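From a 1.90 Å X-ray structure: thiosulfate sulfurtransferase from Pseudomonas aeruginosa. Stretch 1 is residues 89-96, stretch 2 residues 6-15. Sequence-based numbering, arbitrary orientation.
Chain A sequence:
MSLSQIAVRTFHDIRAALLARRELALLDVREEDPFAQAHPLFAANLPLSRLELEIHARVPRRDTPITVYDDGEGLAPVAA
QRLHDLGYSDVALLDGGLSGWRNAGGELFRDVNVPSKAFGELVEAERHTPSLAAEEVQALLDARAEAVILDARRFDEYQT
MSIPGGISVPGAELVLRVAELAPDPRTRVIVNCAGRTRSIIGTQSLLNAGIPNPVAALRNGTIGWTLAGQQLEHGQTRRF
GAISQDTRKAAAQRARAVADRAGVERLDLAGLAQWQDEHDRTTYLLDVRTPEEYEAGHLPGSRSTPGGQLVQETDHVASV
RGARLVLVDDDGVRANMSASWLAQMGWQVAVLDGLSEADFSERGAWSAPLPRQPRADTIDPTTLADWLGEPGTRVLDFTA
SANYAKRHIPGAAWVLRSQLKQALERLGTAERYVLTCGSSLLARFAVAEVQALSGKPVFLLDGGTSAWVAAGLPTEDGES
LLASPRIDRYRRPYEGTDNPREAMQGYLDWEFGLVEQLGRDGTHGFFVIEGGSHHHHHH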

ATOM      1  N   SER A  89     -23.788  -7.675  -1.087  1.00 19.28           N
ATOM      2  CA  SER A  89     -25.073  -7.751  -0.394  1.00 20.11           C
ATOM      3  C   SER A  89     -25.261  -7.067   0.955  1.00 19.22           C
ATOM      4  O   SER A  89     -26.384  -7.021   1.458  1.00 21.12           O
ATOM      5  CB  SER A  89     -25.455  -9.223  -0.235  1.00 22.33           C
ATOM      6  OG  SER A  89     -24.476  -9.908   0.529  1.00 23.64           O
ATOM      7  N   ASP A  90     -24.191  -6.556   1.553  1.00 18.00           N
ATOM      8  CA  ASP A  90     -24.312  -5.902   2.858  1.00 17.90           C
ATOM      9  C   ASP A  90     -23.557  -4.581   2.845  1.00 17.09           C
ATOM     10  O   ASP A  90     -22.489  -4.452   3.444  1.00 15.58           O
ATOM     11  CB  ASP A  90     -23.753  -6.822   3.956  1.00 18.72           C
ATOM     12  CG  ASP A  90     -24.044  -6.313   5.367  1.00 21.65           C
ATOM     13  OD1 ASP A  90     -24.705  -5.264   5.524  1.00 20.12           O
ATOM     14  OD2 ASP A  90     -23.605  -6.975   6.331  1.00 22.52           O
ATOM     15  N   VAL A  91     -24.130  -3.599   2.159  1.00 16.23           N
ATOM     16  CA  VAL A  91     -23.510  -2.290   2.041  1.00 16.94           C
ATOM     17  C   VAL A  91     -24.276  -1.236   2.828  1.00 16.48           C
ATOM     18  O   VAL A  91     -25.508  -1.235   2.853  1.00 17.55           O
ATOM     19  CB  VAL A  91     -23.446  -1.851   0.563  1.00 16.65           C
ATOM     20  CG1 VAL A  91     -22.666  -0.557   0.439  1.00 17.61           C
ATOM     21  CG2 VAL A  91     -22.805  -2.942  -0.275  1.00 17.58           C
ATOM     22  N   ALA A  92     -23.541  -0.339   3.471  1.00 15.77           N
ATOM     23  CA  ALA A  92     -24.157   0.725   4.248  1.00 16.24           C
ATOM     24  C   ALA A  92     -23.344   2.008   4.183  1.00 16.96           C
ATOM     25  O   ALA A  92     -22.168   1.998   3.813  1.00 14.89           O
ATOM     26  CB  ALA A  92     -24.311   0.288   5.696  1.00 17.32           C
ATOM     27  N   LEU A  93     -23.988   3.113   4.539  1.00 16.74           N
ATOM     28  CA  LEU A  93     -23.341   4.417   4.573  1.00 18.30           C
ATOM     29  C   LEU A  93     -23.080   4.698   6.046  1.00 17.92           C
ATOM     30  O   LEU A  93     -23.896   4.337   6.891  1.00 18.58           O
ATOM     31  CB  LEU A  93     -24.276   5.497   4.026  1.00 20.35           C
ATOM     32  CG  LEU A  93     -24.802   5.349   2.597  1.00 21.62           C
ATOM     33  CD1 LEU A  93     -25.864   6.417   2.331  1.00 21.08           C
ATOM     34  CD2 LEU A  93     -23.654   5.476   1.615  1.00 19.73           C
ATOM     35  N   LEU A  94     -21.947   5.321   6.354  1.00 16.02           N
ATOM     36  CA  LEU A  94     -21.623   5.660   7.736  1.00 16.17           C
ATOM     37  C   LEU A  94     -22.466   6.871   8.117  1.00 18.87           C
ATOM     38  O   LEU A  94     -22.428   7.898   7.440  1.00 18.02           O
ATOM     39  CB  LEU A  94     -20.141   6.015   7.874  1.00 17.29           C
ATOM     40  CG  LEU A  94     -19.690   6.498   9.257  1.00 17.57           C
ATOM     41  CD1 LEU A  94     -19.815   5.366  10.266  1.00 16.69           C
ATOM     42  CD2 LEU A  94     -18.252   6.982   9.185  1.00 16.06           C
ATOM     43  N   ASP A  95     -23.224   6.751   9.200  1.00 18.38           N
ATOM     44  CA  ASP A  95     -24.085   7.835   9.656  1.00 19.45           C
ATOM     45  C   ASP A  95     -23.310   9.133   9.882  1.00 18.95           C
ATOM     46  O   ASP A  95     -22.409   9.197  10.719  1.00 20.28           O
ATOM     47  CB  ASP A  95     -24.798   7.417  10.944  1.00 22.11           C
ATOM     48  CG  ASP A  95     -25.790   8.453  11.424  1.00 24.59           C
ATOM     49  OD1 ASP A  95     -26.684   8.829  10.640  1.00 25.84           O
ATOM     50  OD2 ASP A  95     -25.680   8.887  12.588  1.00 27.72           O
ATOM     51  N   GLY A  96     -23.665  10.166   9.122  1.00 18.86           N
ATOM     52  CA  GLY A  96     -23.005  11.454   9.254  1.00 18.95           C
ATOM     53  C   GLY A  96     -21.647  11.545   8.582  1.00 18.16           C
ATOM     54  O   GLY A  96     -20.992  12.588   8.633  1.00 17.49           O
TER
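Stretch 2 (6-15) IAVRTFHDIR

Stretch 2 lies on stretch 1 as a short parallel β-strand added alongside a strand some eighty residues later in the chain, held by a ladder of backbone hydrogen bonds and clamped by an arginine that reaches back to an aspartate near the start of its partner.

The strand at Ala7 to Arg9 runs in the same sense as the one ending at Leu94, with 50° between their N-to-C directions (signed crossing angle -50°) and a closest approach of the axes of 4.3 Å. The register pairs Ala92 with Ala7, Leu93 with Val8 and Leu94 with Arg9, at CA-CA distances of 4.4, 4.9 and 5.1 Å. Extended backbones on both sides let the ladder alternate as a parallel pair requires. Ala7 N donates to Val91 O at 3.2 Å, and Ala7 O receives Leu93 N at 2.9 Å; one step on, Arg9 N donates to Leu93 O at 3.0 Å and Arg9 O receives Asp95 N at 2.8 Å. Thus Ala7 and Arg9 each use both backbone polar groups, and each straddles a residue of the partner, Ala92 and Leu94 respectively. CA-H...O contacts fill in between, such as Leu94 CA to Arg9 O at 3.2 Å.

The sheet has two differently dressed faces. Ala92, Leu94, Ala7 and Arg9 project to one of them. There two small side chains meet, with Ala92 CB 4.1 Å from Ala7 CB, at the bridge with the shortest CA-CA distance. The long side chain of Arg9 turns back toward the start of stretch 1, and Ala92 CB lies over one face of its guanidinium, 3.5 Å from Arg9 NH2. At the guanidinium edge sits the carboxylate of Asp90: Arg9 NH1 reaches Asp90 OD1 at 3.1 Å in a salt bridge, and Arg9 NH2 meets the same oxygen, Asp90 OD1, at 3.2 Å. A weak bond from Arg9 NH2 to Asp90 O, also 3.1 Å, adds to the clamp. Arg9 is accordingly the residue most covered across the contact, at 104 of the 575 Å² buried in total.

Leu93 and Val8 project to the other face. Ile6, the residue before Ala7, brings its CG2 to 3.8 Å from Leu93 CG, while Ile6 CD1 approaches Val91 CB at 4.1 Å. Asp95 continues the packing beyond the strand, its CB 3.7 Å from Val8 CG1 and 3.9 Å from Thr10 CG2.

After Arg9 the chain turns into a helix beginning at Phe11. Thr10 is its N-cap: Asp13 N donates to Thr10 OG1 at 3.2 Å, and Thr10 N donates back to Asp13 OD2 at 2.8 Å. Leu94 CD1 packs beneath this turn, 4.0 Å from Phe11 N and 4.5 Å from Ile14 CG1. A water joins the two stretches here, accepting from Phe11 N and donating to Asp95 O, each at 2.9 Å. The rule is economical: backbone pairing sets the register, and one long side chain ties it down.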

ATOM      1  N   ILE A   6     -29.503  -0.126   0.544  1.00 33.51           N
ATOM      2  CA  ILE A   6     -28.327   0.525   1.249  1.00 31.20           C
ATOM      3  C   ILE A   6     -28.729   0.968   2.666  1.00 31.00           C
ATOM      4  O   ILE A   6     -29.532   1.880   2.836  1.00 31.16           O
ATOM      5  CB  ILE A   6     -27.811   1.748   0.452  1.00 32.20           C
ATOM      6  CG1 ILE A   6     -27.533   1.353  -1.004  1.00 32.52           C
ATOM      7  CG2 ILE A   6     -26.547   2.330   1.090  1.00 30.05           C
ATOM      8  CD1 ILE A   6     -26.536   0.213  -1.174  1.00 34.00           C
ATOM      9  N   ALA A   7     -28.163   0.314   3.680  1.00 29.50           N
ATOM     10  CA  ALA A   7     -28.485   0.639   5.071  1.00 26.00           C
ATOM     11  C   ALA A   7     -27.551   1.732   5.566  1.00 23.10           C
ATOM     12  O   ALA A   7     -26.768   2.325   4.802  1.00 20.69           O
ATOM     13  CB  ALA A   7     -28.325  -0.580   5.962  1.00 28.20           C
ATOM     14  N   VAL A   8     -27.686   1.988   6.864  1.00 20.03           N
ATOM     15  CA  VAL A   8     -26.901   2.970   7.597  1.00 20.37           C
ATOM     16  C   VAL A   8     -26.295   2.316   8.841  1.00 19.71           C
ATOM     17  O   VAL A   8     -26.982   1.630   9.604  1.00 20.34           O
ATOM     18  CB  VAL A   8     -27.763   4.174   8.059  1.00 21.65           C
ATOM     19  CG1 VAL A   8     -26.905   5.150   8.828  1.00 20.71           C
ATOM     20  CG2 VAL A   8     -28.398   4.848   6.845  1.00 19.73           C
ATOM     21  N   ARG A   9     -25.000   2.542   9.029  1.00 18.63           N
ATOM     22  CA  ARG A   9     -24.274   2.034  10.179  1.00 18.22           C
ATOM     23  C   ARG A   9     -23.580   3.207  10.853  1.00 17.46           C
ATOM     24  O   ARG A   9     -23.075   4.113  10.186  1.00 17.80           O
ATOM     25  CB  ARG A   9     -23.255   0.977   9.750  1.00 18.92           C
ATOM     26  CG  ARG A   9     -23.830  -0.435   9.734  1.00 20.27           C
ATOM     27  CD  ARG A   9     -22.741  -1.485   9.529  1.00 20.60           C
ATOM     28  NE  ARG A   9     -22.440  -1.729   8.122  1.00 18.70           N
ATOM     29  CZ  ARG A   9     -23.087  -2.604   7.360  1.00 17.66           C
ATOM     30  NH1 ARG A   9     -24.079  -3.323   7.869  1.00 19.00           N
ATOM     31  NH2 ARG A   9     -22.734  -2.776   6.093  1.00 19.28           N
ATOM     32  N   THR A  10     -23.557   3.183  12.180  1.00 17.54           N
ATOM     33  CA  THR A  10     -22.961   4.253  12.960  1.00 15.75           C
ATOM     34  C   THR A  10     -21.581   3.932  13.503  1.00 16.38           C
ATOM     35  O   THR A  10     -21.079   2.815  13.374  1.00 15.14           O
ATOM     36  CB  THR A  10     -23.837   4.599  14.177  1.00 17.55           C
ATOM     37  OG1 THR A  10     -23.725   3.551  15.152  1.00 16.26           O
ATOM     38  CG2 THR A  10     -25.302   4.740  13.765  1.00 15.62           C
ATOM     39  N   PHE A  11     -20.979   4.945  14.115  1.00 16.92           N
ATOM     40  CA  PHE A  11     -19.677   4.820  14.752  1.00 18.72           C
ATOM     41  C   PHE A  11     -19.770   3.653  15.738  1.00 17.86           C
ATOM     42  O   PHE A  11     -18.883   2.805  15.809  1.00 16.40           O
ATOM     43  CB  PHE A  11     -19.356   6.115  15.510  1.00 19.01           C
ATOM     44  CG  PHE A  11     -18.323   5.951  16.594  1.00 19.10           C
ATOM     45  CD1 PHE A  11     -16.970   5.831  16.281  1.00 18.77           C
ATOM     46  CD2 PHE A  11     -18.710   5.893  17.933  1.00 19.33           C
ATOM     47  CE1 PHE A  11     -16.015   5.652  17.285  1.00 20.28           C
ATOM     48  CE2 PHE A  11     -17.764   5.714  18.944  1.00 20.74           C
ATOM     49  CZ  PHE A  11     -16.412   5.593  18.620  1.00 21.79           C
ATOM     50  N   HIS A  12     -20.862   3.617  16.494  1.00 18.46           N
ATOM     51  CA  HIS A  12     -21.072   2.568  17.484  1.00 18.74           C
ATOM     52  C   HIS A  12     -21.161   1.168  16.886  1.00 17.37           C
ATOM     53  O   HIS A  12     -20.677   0.207  17.489  1.00 16.82           O
ATOM     54  CB  HIS A  12     -22.316   2.890  18.313  1.00 21.22           C
ATOM     55  CG  HIS A  12     -22.174   4.142  19.119  1.00 26.80           C
ATOM     56  ND1 HIS A  12     -21.324   4.233  20.200  1.00 30.40           N
ATOM     57  CD2 HIS A  12     -22.705   5.377  18.952  1.00 29.64           C
ATOM     58  CE1 HIS A  12     -21.335   5.471  20.663  1.00 30.25           C
ATOM     59  NE2 HIS A  12     -22.163   6.185  19.922  1.00 31.59           N
ATOM     60  N   ASP A  13     -21.771   1.048  15.708  1.00 16.12           N
ATOM     61  CA  ASP A  13     -21.882  -0.249  15.040  1.00 14.83           C
ATOM     62  C   ASP A  13     -20.484  -0.732  14.671  1.00 14.17           C
ATOM     63  O   ASP A  13     -20.136  -1.898  14.876  1.00 13.04           O
ATOM     64  CB  ASP A  13     -22.710  -0.145  13.750  1.00 16.34           C
ATOM     65  CG  ASP A  13     -24.188   0.085  14.007  1.00 18.62           C
ATOM     66  OD1 ASP A  13     -24.771  -0.644  14.836  1.00 16.87           O
ATOM     67  OD2 ASP A  13     -24.771   0.986  13.359  1.00 14.88           O
ATOM     68  N   ILE A  14     -19.690   0.171  14.105  1.00 13.99           N
ATOM     69  CA  ILE A  14     -18.329  -0.163  13.694  1.00 13.33           C
ATOM     70  C   ILE A  14     -17.459  -0.499  14.906  1.00 14.02           C
ATOM     71  O   ILE A  14     -16.720  -1.484  14.893  1.00 13.20           O
ATOM     72  CB  ILE A  14     -17.671   1.011  12.922  1.00 14.12           C
ATOM     73  CG1 ILE A  14     -18.491   1.348  11.664  1.00 13.92           C
ATOM     74  CG2 ILE A  14     -16.229   0.659  12.578  1.00 11.77           C
ATOM     75  CD1 ILE A  14     -18.644   0.197  10.671  1.00 15.30           C
ATOM     76  N   ARG A  15     -17.545   0.320  15.954  1.00 14.19           N
ATOM     77  CA  ARG A  15     -16.751   0.089  17.155  1.00 14.30           C
ATOM     78  C   ARG A  15     -17.083  -1.260  17.775  1.00 15.07           C
ATOM     79  O   ARG A  15     -16.193  -1.974  18.233  1.00 15.83           O
ATOM     80  CB  ARG A  15     -16.989   1.197  18.185  1.00 15.33           C
ATOM     81  CG  ARG A  15     -16.081   1.093  19.407  1.00 17.72           C
ATOM     82  CD  ARG A  15     -16.384   2.181  20.427  1.00 19.87           C
ATOM     83  NE  ARG A  15     -15.504   2.105  21.592  1.00 24.65           N
ATOM     84  CZ  ARG A  15     -14.236   2.504  21.607  1.00 27.08           C
ATOM     85  NH1 ARG A  15     -13.679   3.020  20.517  1.00 27.13           N
ATOM     86  NH2 ARG A  15     -13.518   2.383  22.718  1.00 28.01           N
TER
HETATM   87  O   HOH W   1     -21.726   7.562  12.992  1.00 17.30           O